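Local coordinates for protein putative NADPH-dependent oxidoreductase (Desulfitobacterium hafniense DCB-2, PDB 3DB2) that probably transfers hydride between a nicotinamide cofactor, likely NADPH, and an unknown substrate, at residues 122-127 against 186-191; 129-134 against 252-257; 199-204 against 344-349; 151-156 against 228-233. One frame throughout, in Å; residues are numbered along the deposited sequence.

At the end of the last strand of the N-terminal Rossmann sheet, the chain opens contact 1 at 122-127, then contact 2 at 129-134 and contact 4 at 151-156. Helix 183-194 closes contact 1, returning to the exit of strand 120-123, and thereby joins the Rossmann domain to the second one. Contact 3 opens next, at 199-204; 228-233 then closes contact 4, and 252-257 closes contact 2. Contact 4 is therefore contained within contact 2, while contact 1 crosses both. Contact 3, closed last by 344-349, crosses contacts 2 and 4 and follows contact 1 in series. Contacts 2, 3 and 4 all reach the same mixed sheet, at different strands.

Contact 1: residues 122-127 against 186-191; sequences CGHSSR and QIDNLQ
Asp188, on the helix, is turned toward the segment that follows strand 120-123, where Arg127 and His124 meet it from different directions. Arg127 comes at it side-on, the two side chains crossing at about a right angle. Its NE donates to Asp188 OD2 at 2.8 Å, on the syn lone pair, while Arg127 NH2 reaches Asp188 OD1 at 3.0 Å from above the carboxylate plane. The two planes are 25° apart, so this bidentate, side-on salt bridge is slightly twisted. The arginine gets there by bending at chi3 (81°), and its NH1 has a second charge partner in Glu321. Against the same carboxylate, the His124 ring offers a face: Asp188 OD1 lies above its rim, and His124 CB packs on Asp188 OD2 at 3.5 Å. His124 ND1 donates to Cys122 O at 2.9 Å, which fixes the ring's rotation and ties it to its own strand. The buried carboxylate could favour a positive charge on the imidazole, though its pairing with Arg127 would weaken the effect.

One residue along, the Asn189 amide bridges two partners. Its ND2 gives one hydrogen to Ser126 OG at 3.1 Å and the other to Gln186 OE1 at 3.0 Å. A water lies between Asp188 OD2 and Asn189 OD1 and makes a weak bond to Arg127 N.

The contact is buried near the middle of the chain, where the Rossmann domain passes into the GFO/IDH/MocA C-terminal domain. Helix 324-343 supplies Asn330 to Asp188 OD1, and Phe241 of strand 240-247 packs on Ser126 and Asn189.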
loop_
_atom_site.group_PDB
_atom_site.type_symbol
_atom_site.label_atom_id
_atom_site.label_comp_id
_atom_site.label_asym_id
_atom_site.label_seq_id
_atom_site.Cartn_x
_atom_site.Cartn_y
_atom_site.Cartn_z
ATOM N N CYS C 122 12.884 8.540 23.454
ATOM C CA CYS C 122 11.776 7.587 23.352
ATOM C C CYS C 122 12.163 6.594 22.263
ATOM O O CYS C 122 12.266 6.958 21.097
ATOM C CB CYS C 122 10.457 8.288 23.054
ATOM S SG CYS C 122 9.098 7.111 22.914
ATOM N N GLY C 123 12.463 5.355 22.573
ATOM C CA GLY C 123 13.067 4.381 21.739
ATOM C C GLY C 123 12.190 3.793 20.661
ATOM O O GLY C 123 11.544 2.786 20.868
ATOM N N HIS C 124 12.228 4.394 19.472
ATOM C CA HIS C 124 11.786 3.838 18.198
ATOM C C HIS C 124 13.020 3.342 17.441
ATOM O O HIS C 124 13.695 4.125 16.783
ATOM C CB HIS C 124 11.065 4.887 17.365
ATOM C CG HIS C 124 10.019 5.667 18.074
ATOM N ND1 HIS C 124 10.254 6.548 19.096
ATOM C CD2 HIS C 124 8.689 5.683 17.869
ATOM C CE1 HIS C 124 9.125 7.076 19.498
ATOM N NE2 HIS C 124 8.155 6.570 18.765
ATOM N N SER C 125 13.380 2.063 17.546
ATOM C CA SER C 125 14.735 1.687 17.133
ATOM C C SER C 125 14.826 1.255 15.689
ATOM O O SER C 125 15.935 1.079 15.216
ATOM C CB SER C 125 15.267 0.546 18.031
ATOM O OG SER C 125 14.576 -0.668 17.746
ATOM N N SER C 126 13.698 1.061 15.011
ATOM C CA SER C 126 13.699 0.656 13.608
ATOM C C SER C 126 14.494 1.584 12.701
ATOM O O SER C 126 15.140 1.151 11.740
ATOM C CB SER C 126 12.230 0.536 13.077
ATOM O OG SER C 126 12.229 -0.163 11.848
ATOM N N ARG C 127 14.429 2.900 12.961
ATOM C CA ARG C 127 15.113 3.887 12.155
ATOM C C ARG C 127 16.632 3.697 12.263
ATOM O O ARG C 127 17.336 4.177 11.383
ATOM C CB ARG C 127 14.783 5.335 12.519
ATOM C CG ARG C 127 15.137 5.809 13.902
ATOM C CD ARG C 127 15.220 7.311 13.971
ATOM N NE ARG C 127 13.901 7.945 14.100
ATOM C CZ ARG C 127 13.785 9.276 14.023
ATOM N NH1 ARG C 127 14.849 10.033 13.821
ATOM N NH2 ARG C 127 12.622 9.908 14.134
ATOM N N GLN C 186 6.405 2.160 12.110
ATOM C CA GLN C 186 6.399 2.664 10.720
ATOM C C GLN C 186 6.094 4.142 10.628
ATOM O O GLN C 186 6.675 4.845 9.772
ATOM C CB GLN C 186 5.431 1.837 9.857
ATOM C CG GLN C 186 5.904 0.388 9.714
ATOM C CD GLN C 186 7.044 0.203 8.730
ATOM O OE1 GLN C 186 7.972 0.998 8.577
ATOM N NE2 GLN C 186 6.990 -0.932 8.056
ATOM N N ILE C 187 5.225 4.684 11.488
ATOM C CA ILE C 187 5.050 6.124 11.571
ATOM C C ILE C 187 6.346 6.860 11.854
ATOM O O ILE C 187 6.683 7.895 11.237
ATOM C CB ILE C 187 3.982 6.476 12.628
ATOM C CG1 ILE C 187 2.632 5.889 12.162
ATOM C CG2 ILE C 187 3.927 7.962 12.906
ATOM C CD1 ILE C 187 1.566 6.005 13.218
ATOM N N ASP C 188 7.148 6.347 12.774
ATOM C CA ASP C 188 8.464 6.934 13.030
ATOM C C ASP C 188 9.352 6.750 11.798
ATOM O O ASP C 188 10.006 7.745 11.427
ATOM C CB ASP C 188 9.121 6.342 14.268
ATOM C CG ASP C 188 10.398 7.132 14.558
ATOM O OD1 ASP C 188 10.285 8.310 14.982
ATOM O OD2 ASP C 188 11.471 6.550 14.328
ATOM N N ASN C 189 9.370 5.561 11.199
ATOM C CA ASN C 189 10.173 5.406 9.987
ATOM C C ASN C 189 9.775 6.415 8.926
ATOM O O ASN C 189 10.638 6.974 8.249
ATOM C CB ASN C 189 10.080 3.983 9.422
ATOM C CG ASN C 189 10.825 3.005 10.314
ATOM O OD1 ASN C 189 11.703 3.399 11.081
ATOM N ND2 ASN C 189 10.456 1.739 10.171
ATOM N N LEU C 190 8.488 6.656 8.753
ATOM C CA LEU C 190 7.983 7.543 7.705
ATOM C C LEU C 190 8.388 8.993 7.911
ATOM O O LEU C 190 8.758 9.713 6.991
ATOM C CB LEU C 190 6.450 7.447 7.637
ATOM C CG LEU C 190 5.937 6.149 6.985
ATOM C CD1 LEU C 190 4.450 5.947 7.247
ATOM C CD2 LEU C 190 6.221 6.186 5.496
ATOM N N GLN C 191 8.332 9.476 9.153
ATOM C CA GLN C 191 8.725 10.867 9.400
ATOM C C GLN C 191 10.236 10.994 9.495
ATOM O O GLN C 191 10.786 12.052 9.208
ATOM C CB GLN C 191 7.978 11.357 10.639
ATOM C CG GLN C 191 6.466 11.440 10.391
ATOM C CD GLN C 191 5.679 12.100 11.516
ATOM O OE1 GLN C 191 5.067 13.152 11.380
ATOM N NE2 GLN C 191 5.632 11.473 12.692
HETATM O O HOH W 1 11.701 3.836 13.957
#

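Contact 2: residues 129-134 against 252-257; sequences LGALRK and LFYQLD
The ring of Tyr254 is the flat group at the centre of this contact, and the start of helix 130-140 bears on it obliquely, from one side of the ring plane. Ala131 CB approaches near CE1, 3.3 Å from Tyr254 CE1, a close approach for a methyl against a ring carbon. From the same side of the plane Leu132 CD2 comes in near the other edge, 4.0 Å from Tyr254 CE2, the Leu132 and Tyr254 side chains crossing at about a right angle. At the tip, Leu129 CD1 comes within 3.6 Å of Tyr254 OH. The ring is carried into this position by a CG anti to the backbone N (chi1 172°), which sends it off the strand toward the helix. Leu132 meets it with a first torsion of -94°, displaced from a staggered position. Beyond the tyrosine, Leu129 CD1 also touches Leu256 CD2 at 4.3 Å.

Leu129 occupies the N-cap position of the helix, whose first turn is tied by Asp268 through the backbone nitrogens of Gly130 and Ala131. Tyr254 and Leu256 project from strand 250-256 to the helix layer, whereas Phe253 and Gln255 project the other way and pack on the second subunit. Met135 of the helix and Phe241 of the neighbouring strand also touch the Tyr254 side chain. An alanine at Tyr254 would remove the ring that Ala131 and Leu132 pack against and would probably loosen the helix start on the sheet.

Because the contacts are almost wholly carbon to carbon, with one hydroxyl touched by a leucine methyl, the attachment of this helix to the mixed sheet of the C-terminal domain rests on close fit and buried apolar surface.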
loop_
_atom_site.group_PDB
_atom_site.type_symbol
_atom_site.label_atom_id
_atom_site.label_comp_id
_atom_site.label_asym_id
_atom_site.label_seq_id
_atom_site.Cartn_x
_atom_site.Cartn_y
_atom_site.Cartn_z
ATOM N N LEU C 129 18.163 0.723 12.210
ATOM C CA LEU C 129 18.614 -0.418 11.434
ATOM C C LEU C 129 19.500 0.047 10.280
ATOM O O LEU C 129 19.260 1.138 9.781
ATOM C CB LEU C 129 17.426 -1.204 10.905
ATOM C CG LEU C 129 16.650 -2.039 11.938
ATOM C CD1 LEU C 129 15.363 -2.574 11.354
ATOM C CD2 LEU C 129 17.518 -3.200 12.427
ATOM N N GLY C 130 20.484 -0.766 9.893
ATOM C CA GLY C 130 21.380 -0.357 8.808
ATOM C C GLY C 130 20.552 -0.138 7.542
ATOM O O GLY C 130 20.855 0.724 6.740
ATOM N N ALA C 131 19.485 -0.911 7.378
ATOM C CA ALA C 131 18.647 -0.754 6.180
ATOM C C ALA C 131 17.961 0.596 6.190
ATOM O O ALA C 131 17.932 1.231 5.148
ATOM C CB ALA C 131 17.646 -1.869 6.096
ATOM N N LEU C 132 17.418 1.059 7.316
ATOM C CA LEU C 132 16.717 2.344 7.293
ATOM C C LEU C 132 17.682 3.509 7.115
ATOM O O LEU C 132 17.443 4.543 6.437
ATOM C CB LEU C 132 15.899 2.449 8.581
ATOM C CG LEU C 132 14.449 2.002 8.512
ATOM C CD1 LEU C 132 13.649 2.868 7.541
ATOM C CD2 LEU C 132 14.378 0.521 8.128
ATOM N N ARG C 133 18.860 3.360 7.727
ATOM C CA ARG C 133 19.957 4.317 7.551
ATOM C C ARG C 133 20.390 4.419 6.079
ATOM O O ARG C 133 20.660 5.513 5.582
ATOM C CB ARG C 133 21.153 3.982 8.429
ATOM C CG ARG C 133 20.948 4.062 9.924
ATOM C CD ARG C 133 20.381 5.399 10.365
ATOM N NE ARG C 133 20.418 5.651 11.787
ATOM C CZ ARG C 133 19.761 6.528 12.526
ATOM N NH1 ARG C 133 18.889 7.382 12.031
ATOM N NH2 ARG C 133 19.970 6.578 13.844
ATOM N N LYS C 134 20.441 3.296 5.386
ATOM C CA LYS C 134 20.879 3.284 3.996
ATOM C C LYS C 134 19.791 3.914 3.147
ATOM O O LYS C 134 20.028 4.748 2.254
ATOM C CB LYS C 134 21.220 1.846 3.606
ATOM C CG LYS C 134 21.592 1.649 2.148
ATOM C CD LYS C 134 22.934 2.326 1.902
ATOM C CE LYS C 134 23.149 2.555 0.417
ATOM N NZ LYS C 134 24.413 1.883 0.000
ATOM N N LEU C 252 12.700 1.594 -4.120
ATOM C CA LEU C 252 13.263 0.682 -3.136
ATOM C C LEU C 252 12.162 -0.207 -2.545
ATOM O O LEU C 252 11.081 0.322 -2.227
ATOM C CB LEU C 252 13.896 1.468 -2.009
ATOM C CG LEU C 252 14.909 2.535 -2.353
ATOM C CD1 LEU C 252 15.268 3.346 -1.123
ATOM C CD2 LEU C 252 16.135 1.880 -2.982
ATOM N N PHE C 253 12.491 -1.461 -2.387
ATOM C CA PHE C 253 11.597 -2.448 -1.761
ATOM C C PHE C 253 12.338 -3.137 -0.622
ATOM O O PHE C 253 13.289 -3.870 -0.836
ATOM C CB PHE C 253 11.129 -3.511 -2.750
ATOM C CG PHE C 253 10.537 -2.959 -4.029
ATOM C CD1 PHE C 253 9.339 -2.271 -3.992
ATOM C CD2 PHE C 253 11.198 -3.150 -5.240
ATOM C CE1 PHE C 253 8.795 -1.779 -5.172
ATOM C CE2 PHE C 253 10.659 -2.637 -6.421
ATOM C CZ PHE C 253 9.484 -1.924 -6.366
ATOM N N TYR C 254 11.882 -2.901 0.591
ATOM C CA TYR C 254 12.446 -3.446 1.817
ATOM C C TYR C 254 11.433 -4.394 2.476
ATOM O O TYR C 254 10.244 -4.057 2.539
ATOM C CB TYR C 254 12.796 -2.339 2.787
ATOM C CG TYR C 254 13.223 -2.690 4.184
ATOM C CD1 TYR C 254 14.474 -3.244 4.430
ATOM C CD2 TYR C 254 12.395 -2.460 5.285
ATOM C CE1 TYR C 254 14.863 -3.567 5.713
ATOM C CE2 TYR C 254 12.810 -2.780 6.577
ATOM C CZ TYR C 254 14.045 -3.336 6.787
ATOM O OH TYR C 254 14.506 -3.666 8.047
ATOM N N GLN C 255 11.934 -5.521 2.928
ATOM C CA GLN C 255 11.241 -6.537 3.685
ATOM C C GLN C 255 12.049 -6.930 4.919
ATOM O O GLN C 255 13.246 -7.154 4.786
ATOM C CB GLN C 255 11.013 -7.818 2.858
ATOM C CG GLN C 255 9.877 -7.778 1.868
ATOM C CD GLN C 255 8.505 -8.027 2.455
ATOM O OE1 GLN C 255 8.356 -8.440 3.607
ATOM N NE2 GLN C 255 7.443 -7.779 1.684
ATOM N N LEU C 256 11.418 -7.013 6.073
ATOM C CA LEU C 256 12.105 -7.521 7.267
ATOM C C LEU C 256 11.371 -8.696 7.886
ATOM O O LEU C 256 10.139 -8.662 7.917
ATOM C CB LEU C 256 12.242 -6.385 8.266
ATOM C CG LEU C 256 12.732 -6.740 9.675
ATOM C CD1 LEU C 256 14.231 -7.035 9.595
ATOM C CD2 LEU C 256 12.355 -5.609 10.605
ATOM N N ASP C 257 12.098 -9.712 8.365
ATOM C CA ASP C 257 11.536 -10.793 9.145
ATOM C C ASP C 257 11.540 -10.348 10.610
ATOM O O ASP C 257 12.583 -10.460 11.263
ATOM C CB ASP C 257 12.344 -12.077 9.065
ATOM C CG ASP C 257 11.734 -13.212 9.855
ATOM O OD1 ASP C 257 10.715 -13.051 10.549
ATOM O OD2 ASP C 257 12.298 -14.325 9.716
#

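Contact 3: residues 199-204 against 344-349; sequences RVFNFG and KRPVEI
Arg199 and Glu348 run alongside each other in the same direction and are joined by a bidentate, side-on salt bridge. Arg199 NE donates to Glu348 OE2 at 2.9 Å, in the guanidinium plane and fairly straight (161°), whereas Arg199 NH2 reaches Glu348 OE1 at 2.9 Å with a more bent bond (142°). Both oxygens use their syn lone pairs. The arginine is in the crowded first torsion, with CG between the backbone N and the carbonyl carbon, and bends again at chi3; its NH1 pairs with Glu222 on the next strand. An alanine at Arg199 would lose both bonds to Glu348 and would probably weaken the hold on the short end strand.

In the backbone, Val200 and Val347 form an antiparallel hydrogen-bonded pair, next to the non-hydrogen-bonded pair Arg199-Glu348, with Val200 N to Val347 O at 3.0 Å and Val347 N to Val200 O at 2.9 Å. Strand 347-348, close to the C terminus, thereby becomes the outermost strand, within this chain, of the mixed sheet of the C-terminal domain.

On the face of the sheet that bears Val200, its CG2 lies 3.5 Å from Ile349 CD1, a close approach in one of the two conformers of Val200. Farther along, the Phe201 ring turns an edge to the incoming backbone, with Phe201 CD1 3.5 Å from Pro346 N. Phe201 CE2 also stands over the centre of the Phe203 ring, and Phe201 stacks on Phe201 of the second subunit.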
loop_
_atom_site.group_PDB
_atom_site.type_symbol
_atom_site.label_atom_id
_atom_site.label_comp_id
_atom_site.label_asym_id
_atom_site.label_seq_id
_atom_site.Cartn_x
_atom_site.Cartn_y
_atom_site.Cartn_z
ATOM N N ARG C 199 -1.428 15.651 7.525
ATOM C CA ARG C 199 -2.787 15.163 7.674
ATOM C C ARG C 199 -2.868 13.659 7.411
ATOM O O ARG C 199 -2.003 13.027 6.765
ATOM C CB ARG C 199 -3.784 15.857 6.739
ATOM C CG ARG C 199 -3.525 15.653 5.245
ATOM C CD ARG C 199 -4.437 16.603 4.431
ATOM N NE ARG C 199 -4.071 17.966 4.870
ATOM C CZ ARG C 199 -3.007 18.600 4.435
ATOM N NH1 ARG C 199 -2.188 18.078 3.517
ATOM N NH2 ARG C 199 -2.821 19.809 4.970
ATOM N N VAL C 200 -3.930 13.050 7.937
ATOM C CA VAL C 200 -4.196 11.640 8.009
ATOM C C VAL C 200 -5.612 11.289 7.564
ATOM O O VAL C 200 -6.508 12.044 7.945
ATOM C CB VAL C 200 -4.046 11.150 9.478
ATOM C CG1 VAL C 200 -4.214 9.643 9.591
ATOM C CG2 VAL C 200 -2.704 11.575 10.051
ATOM N N PHE C 201 -5.787 10.173 6.863
ATOM C CA PHE C 201 -7.111 9.585 6.663
ATOM C C PHE C 201 -6.971 8.084 6.982
ATOM O O PHE C 201 -6.024 7.425 6.562
ATOM C CB PHE C 201 -7.735 9.844 5.291
ATOM C CG PHE C 201 -9.125 9.232 5.206
ATOM C CD1 PHE C 201 -10.213 10.000 5.612
ATOM C CD2 PHE C 201 -9.383 7.941 4.777
ATOM C CE1 PHE C 201 -11.498 9.473 5.597
ATOM C CE2 PHE C 201 -10.662 7.418 4.743
ATOM C CZ PHE C 201 -11.724 8.193 5.156
ATOM N N ASN C 202 -7.957 7.528 7.683
ATOM C CA ASN C 202 -7.898 6.083 7.931
ATOM C C ASN C 202 -9.250 5.404 7.732
ATOM O O ASN C 202 -10.271 5.950 8.140
ATOM C CB ASN C 202 -7.419 5.806 9.359
ATOM C CG ASN C 202 -7.138 4.376 9.694
ATOM O OD1 ASN C 202 -6.243 3.720 9.167
ATOM N ND2 ASN C 202 -7.862 3.781 10.629
ATOM N N PHE C 203 -9.239 4.211 7.153
ATOM C CA PHE C 203 -10.333 3.251 7.228
ATOM C C PHE C 203 -9.872 2.114 8.151
ATOM O O PHE C 203 -8.764 1.575 7.971
ATOM C CB PHE C 203 -10.752 2.701 5.902
ATOM C CG PHE C 203 -11.560 3.588 4.957
ATOM C CD1 PHE C 203 -12.626 4.328 5.401
ATOM C CD2 PHE C 203 -11.219 3.627 3.600
ATOM C CE1 PHE C 203 -13.411 5.104 4.571
ATOM C CE2 PHE C 203 -11.984 4.419 2.755
ATOM C CZ PHE C 203 -13.052 5.162 3.222
ATOM N N GLY C 204 -10.685 1.721 9.126
ATOM C CA GLY C 204 -10.235 0.570 9.924
ATOM C C GLY C 204 -11.359 0.021 10.800
ATOM O O GLY C 204 -12.288 0.758 11.137
ATOM N N LYS C 344 -15.160 10.174 10.189
ATOM C CA LYS C 344 -15.233 9.830 8.792
ATOM C C LYS C 344 -14.727 10.966 7.907
ATOM O O LYS C 344 -15.345 11.467 6.968
ATOM C CB LYS C 344 -16.670 9.439 8.439
ATOM C CG LYS C 344 -17.146 8.177 9.175
ATOM C CD LYS C 344 -18.545 7.804 8.683
ATOM C CE LYS C 344 -19.139 6.646 9.482
ATOM N NZ LYS C 344 -20.531 6.368 9.011
ATOM N N ARG C 345 -13.498 11.409 8.157
ATOM C CA ARG C 345 -12.940 12.577 7.518
ATOM C C ARG C 345 -11.442 12.613 7.691
ATOM O O ARG C 345 -10.960 12.026 8.665
ATOM C CB ARG C 345 -13.537 13.862 8.124
ATOM C CG ARG C 345 -13.061 14.126 9.569
ATOM C CD ARG C 345 -13.725 15.311 10.216
ATOM N NE ARG C 345 -13.234 15.738 11.504
ATOM C CZ ARG C 345 -12.158 16.434 11.824
ATOM N NH1 ARG C 345 -11.321 16.841 10.884
ATOM N NH2 ARG C 345 -11.881 16.739 13.103
ATOM N N PRO C 346 -10.720 13.275 6.797
ATOM C CA PRO C 346 -9.294 13.525 7.022
ATOM C C PRO C 346 -9.095 14.496 8.193
ATOM O O PRO C 346 -9.925 15.370 8.475
ATOM C CB PRO C 346 -8.813 14.208 5.750
ATOM C CG PRO C 346 -10.048 14.742 5.127
ATOM C CD PRO C 346 -11.162 13.790 5.496
ATOM N N VAL C 347 -7.973 14.342 8.870
ATOM C CA VAL C 347 -7.706 15.048 10.119
ATOM C C VAL C 347 -6.315 15.640 10.058
ATOM O O VAL C 347 -5.364 14.890 9.750
ATOM C CB VAL C 347 -7.785 14.101 11.326
ATOM C CG1 VAL C 347 -7.347 14.855 12.586
ATOM C CG2 VAL C 347 -9.194 13.547 11.459
ATOM N N GLU C 348 -6.231 16.936 10.313
ATOM C CA GLU C 348 -4.960 17.662 10.329
ATOM C C GLU C 348 -4.230 17.255 11.618
ATOM O O GLU C 348 -4.806 17.137 12.684
ATOM C CB GLU C 348 -5.128 19.170 10.290
ATOM C CG GLU C 348 -5.935 19.727 9.128
ATOM C CD GLU C 348 -5.275 19.417 7.795
ATOM O OE1 GLU C 348 -4.132 19.875 7.586
ATOM O OE2 GLU C 348 -5.932 18.710 7.011
ATOM N N ILE C 349 -2.922 17.050 11.531
ATOM C CA ILE C 349 -2.170 16.770 12.751
ATOM C C ILE C 349 -2.219 17.969 13.684
ATOM O O ILE C 349 -2.160 17.858 14.903
ATOM C CB ILE C 349 -0.719 16.413 12.396
ATOM C CG1 ILE C 349 -0.567 15.224 11.438
ATOM C CG2 ILE C 349 0.076 16.168 13.665
ATOM C CD1 ILE C 349 -1.047 13.913 12.041
#

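Contact 4: residues 151-156 against 228-233; sequences EAVFSN and QAYLGT
The CB of Tyr230 leaves strand 228-234 on the sheet face of Glu151, and CG stands anti to the backbone N (chi1 161°), which lays the ring along its own strand, its CD2/CE2 edge facing strand 147-155. On that edge, CD2 of Tyr230 meets Glu151 CB at 3.8 Å, near the ring plane. The next atom, Tyr230 CE2, lies 4.0 Å from Ala152 O and 4.1 Å from Val153 CG2, the valine and tyrosine side chains crossing obliquely. One ring face is set over the backbone of its own strand, with Gly232 N above the rim. At the tip, the Tyr230 hydroxyl bonds to Gln218 and to Glu151 of the second subunit. A CB on Gly232 would fall 2.3 Å from Tyr230 OH, so a side chain there would clash with the hydroxyl in this position.

The backbones run parallel. Ala152 N donates to Tyr230 O at 2.9 Å, Gly232 N to Ala152 O at 3.0 Å, and Phe154 N to Gly232 O at 3.0 Å. Ala152 thus uses both its N-H and its C=O on the same neighbour. On the sheet face bearing Ala152, its CB touches Leu231 CD1 at 4.1 Å.

These two strands lie inside the mixed sheet of the C-terminal domain, flanked by strands 240-247 and 216-223. Helix 183-194 packs on the Ala152 and Leu231 face, while on the face of Glu151 and Tyr230 the second subunit stacks its own Tyr230 on this one.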
loop_
_atom_site.group_PDB
_atom_site.type_symbol
_atom_site.label_atom_id
_atom_site.label_comp_id
_atom_site.label_asym_id
_atom_site.label_seq_id
_atom_site.Cartn_x
_atom_site.Cartn_y
_atom_site.Cartn_z
ATOM N N GLU C 151 4.967 3.221 0.717
ATOM C CA GLU C 151 3.979 2.304 1.264
ATOM C C GLU C 151 4.648 1.465 2.362
ATOM O O GLU C 151 5.655 0.850 2.043
ATOM C CB GLU C 151 3.413 1.350 0.208
ATOM C CG GLU C 151 2.841 2.111 -0.971
ATOM C CD GLU C 151 2.865 1.271 -2.242
ATOM O OE1 GLU C 151 3.540 0.220 -2.297
ATOM O OE2 GLU C 151 2.213 1.733 -3.209
ATOM N N ALA C 152 4.114 1.509 3.555
ATOM C CA ALA C 152 4.691 0.830 4.711
ATOM C C ALA C 152 3.660 -0.158 5.245
ATOM O O ALA C 152 2.462 0.157 5.204
ATOM C CB ALA C 152 5.080 1.822 5.789
ATOM N N VAL C 153 4.097 -1.322 5.703
ATOM C CA VAL C 153 3.143 -2.299 6.222
ATOM C C VAL C 153 3.738 -2.915 7.487
ATOM O O VAL C 153 4.930 -3.204 7.487
ATOM C CB VAL C 153 2.847 -3.427 5.227
ATOM C CG1 VAL C 153 1.968 -4.520 5.825
ATOM C CG2 VAL C 153 2.193 -2.853 3.972
ATOM N N PHE C 154 2.916 -3.108 8.506
ATOM C CA PHE C 154 3.388 -3.872 9.672
ATOM C C PHE C 154 2.138 -4.680 10.115
ATOM O O PHE C 154 1.120 -4.144 10.495
ATOM C CB PHE C 154 3.990 -3.027 10.746
ATOM C CG PHE C 154 4.828 -3.768 11.800
ATOM C CD1 PHE C 154 4.887 -5.136 11.864
ATOM C CD2 PHE C 154 5.547 -3.014 12.729
ATOM C CE1 PHE C 154 5.641 -5.831 12.812
ATOM C CE2 PHE C 154 6.302 -3.672 13.685
ATOM C CZ PHE C 154 6.329 -5.056 13.733
ATOM N N SER C 155 2.272 -5.995 9.998
ATOM C CA SER C 155 1.190 -6.901 10.326
ATOM C C SER C 155 1.695 -8.185 10.992
ATOM O O SER C 155 2.849 -8.610 10.847
ATOM C CB SER C 155 0.403 -7.317 9.087
ATOM O OG SER C 155 1.160 -8.214 8.289
ATOM N N ASN C 156 0.779 -8.809 11.707
ATOM C CA ASN C 156 0.966 -10.143 12.285
ATOM C C ASN C 156 -0.415 -10.671 12.666
ATOM O O ASN C 156 -1.449 -10.021 12.475
ATOM C CB ASN C 156 1.970 -10.094 13.415
ATOM C CG ASN C 156 1.481 -9.393 14.659
ATOM O OD1 ASN C 156 0.309 -9.313 14.997
ATOM N ND2 ASN C 156 2.489 -8.876 15.343
ATOM N N GLN C 228 3.537 11.757 -0.153
ATOM C CA GLN C 228 2.423 10.983 0.372
ATOM C C GLN C 228 2.855 9.613 0.880
ATOM O O GLN C 228 3.886 9.114 0.428
ATOM C CB GLN C 228 1.387 10.742 -0.714
ATOM C CG GLN C 228 0.707 12.001 -1.184
ATOM C CD GLN C 228 -0.349 11.815 -2.243
ATOM O OE1 GLN C 228 -0.444 12.631 -3.172
ATOM N NE2 GLN C 228 -1.176 10.781 -2.107
ATOM N N ALA C 229 2.078 9.038 1.786
ATOM C CA ALA C 229 2.365 7.666 2.213
ATOM C C ALA C 229 1.064 6.922 2.555
ATOM O O ALA C 229 0.054 7.531 2.884
ATOM C CB ALA C 229 3.320 7.620 3.377
ATOM N N TYR C 230 1.170 5.605 2.441
ATOM C CA TYR C 230 0.225 4.589 2.848
ATOM C C TYR C 230 0.812 3.791 4.012
ATOM O O TYR C 230 1.989 3.427 3.917
ATOM C CB TYR C 230 -0.078 3.653 1.672
ATOM C CG TYR C 230 -0.666 2.339 2.120
ATOM C CD1 TYR C 230 -1.970 2.281 2.615
ATOM C CD2 TYR C 230 0.080 1.169 2.057
ATOM C CE1 TYR C 230 -2.487 1.065 3.023
ATOM C CE2 TYR C 230 -0.442 -0.050 2.473
ATOM C CZ TYR C 230 -1.732 -0.072 2.951
ATOM O OH TYR C 230 -2.309 -1.252 3.379
ATOM N N LEU C 231 0.001 3.545 5.042
ATOM C CA LEU C 231 0.400 2.640 6.109
ATOM C C LEU C 231 -0.690 1.597 6.337
ATOM O O LEU C 231 -1.805 1.977 6.670
ATOM C CB LEU C 231 0.672 3.414 7.388
ATOM C CG LEU C 231 0.883 2.569 8.653
ATOM C CD1 LEU C 231 2.080 1.648 8.508
ATOM C CD2 LEU C 231 1.083 3.481 9.845
ATOM N N GLY C 232 -0.375 0.329 6.173
ATOM C CA GLY C 232 -1.287 -0.766 6.488
ATOM C C GLY C 232 -0.837 -1.417 7.779
ATOM O O GLY C 232 0.345 -1.709 7.941
ATOM N N THR C 233 -1.772 -1.582 8.708
ATOM C CA THR C 233 -1.505 -2.238 9.999
ATOM C C THR C 233 -2.590 -3.296 10.176
ATOM O O THR C 233 -3.775 -3.003 10.003
ATOM C CB THR C 233 -1.479 -1.278 11.191
ATOM O OG1 THR C 233 -2.607 -0.400 11.158
ATOM C CG2 THR C 233 -0.218 -0.424 11.147
#